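Local coordinates for uncharacterized protein SPO1766 (Silicibacter pomeroyi, PDB 3DNX) that is of unknown function but, as an MmcB-like member of the PDDEXK nuclease-like clan, is probably related to DNA repair, at residues A21-L24 and R25-F29. Sequence-based numbering, arbitrary orientation.
Sequences ARHL and RAHGF
H23 and H27 meet one turn apart where helix 12-26 ends in a Schellman motif. The edge of the H27 ring points at the face of H23 in an offset edge-to-face pair. The ring planes stand at 68° and the centroids lie 4.8 Å apart. H27 CD2 sits over the rim of the H23 ring. CE1 of H23 comes 3.4 Å from NE2 of H27. In H23, CG is anti to the backbone N (chi1 -172°), which turns the imidazole toward the helix end, where H27 lies.

The chain then reverses at G28, whose phi is positive. F29 N hydrogen-bonds back to L24 O at 3.0 Å, and G28 N hydrogen-bonds to R25 O. L24 O also accepts from H27 N, so two donors grip it from opposite faces of its carbonyl plane.

The turn brings F29 beside L24, the one buried residue here. L24 also packs on W55 and I57 of strand 54-59, joining the helix end to the sheet, and the F29 ring meets W55. R22 and R25 extend from the helix to the second subunit, where they form salt bridges with D145 and E153 of that chain.

Across the turn, CB of L24 lies 3.7 Å from CB of F29, and the CD2 methyl of L24 approaches the phenyl ring obliquely, 4.1 Å from CG of F29.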
# COMPACT_ATOMS: atom_id res chain seq x y z
N ALA A 21 -0.05 8.87 12.16
CA ALA A 21 0.45 8.61 10.81
C ALA A 21 1.62 9.56 10.42
O ALA A 21 2.60 9.10 9.81
CB ALA A 21 -0.66 8.67 9.80
N ARG A 22 1.48 10.83 10.75
CA ARG A 22 2.57 11.83 10.50
C ARG A 22 3.80 11.39 11.20
O ARG A 22 4.89 11.38 10.62
CB ARG A 22 2.18 13.22 10.97
CG ARG A 22 1.16 13.87 10.13
CD ARG A 22 0.68 15.19 10.72
NE ARG A 22 -0.07 15.95 9.73
CZ ARG A 22 -0.08 17.28 9.65
NH1 ARG A 22 0.53 18.05 10.54
NH2 ARG A 22 -0.77 17.85 8.69
N HIS A 23 3.66 10.99 12.49
CA HIS A 23 4.83 10.67 13.30
C HIS A 23 5.50 9.37 12.88
O HIS A 23 6.74 9.30 12.80
CB HIS A 23 4.44 10.61 14.81
CG HIS A 23 5.62 10.46 15.72
ND1 HIS A 23 6.63 11.39 15.78
CD2 HIS A 23 5.99 9.44 16.54
CE1 HIS A 23 7.54 10.98 16.64
NE2 HIS A 23 7.18 9.81 17.11
N LEU A 24 4.70 8.35 12.56
CA LEU A 24 5.23 7.10 12.01
C LEU A 24 6.05 7.39 10.74
O LEU A 24 7.16 6.92 10.59
CB LEU A 24 4.12 6.11 11.65
CG LEU A 24 3.46 5.43 12.85
CD1 LEU A 24 2.25 4.62 12.36
CD2 LEU A 24 4.44 4.54 13.57
N ARG A 25 5.51 8.21 9.88
CA ARG A 25 6.15 8.48 8.58
C ARG A 25 7.50 9.23 8.77
O ARG A 25 8.50 8.95 8.09
CB ARG A 25 5.19 9.20 7.64
CG ARG A 25 5.77 9.54 6.25
CD ARG A 25 4.85 10.41 5.44
NE ARG A 25 5.55 10.66 4.20
CZ ARG A 25 5.04 10.55 2.97
NH1 ARG A 25 3.75 10.26 2.77
NH2 ARG A 25 5.85 10.76 1.94
N ALA A 26 7.51 10.16 9.70
CA ALA A 26 8.75 10.90 10.09
C ALA A 26 9.87 9.96 10.54
O ALA A 26 11.08 10.25 10.40
CB ALA A 26 8.43 11.89 11.18
N HIS A 27 9.49 8.78 11.05
CA HIS A 27 10.47 7.79 11.46
C HIS A 27 10.55 6.52 10.60
O HIS A 27 10.98 5.46 11.10
CB HIS A 27 10.21 7.46 12.90
CG HIS A 27 10.53 8.60 13.82
ND1 HIS A 27 11.82 8.89 14.22
CD2 HIS A 27 9.74 9.53 14.39
CE1 HIS A 27 11.80 9.93 15.02
NE2 HIS A 27 10.55 10.33 15.15
N GLY A 28 10.23 6.64 9.32
CA GLY A 28 10.41 5.57 8.33
C GLY A 28 9.39 4.44 8.31
O GLY A 28 9.55 3.47 7.55
N PHE A 29 8.34 4.57 9.12
CA PHE A 29 7.19 3.70 9.07
C PHE A 29 6.17 4.23 8.05
O PHE A 29 6.24 5.38 7.58
CB PHE A 29 6.56 3.56 10.46
CG PHE A 29 7.21 2.50 11.32
CD1 PHE A 29 8.55 2.63 11.72
CD2 PHE A 29 6.46 1.43 11.81
CE1 PHE A 29 9.14 1.69 12.53
CE2 PHE A 29 7.06 0.47 12.59
CZ PHE A 29 8.39 0.60 12.98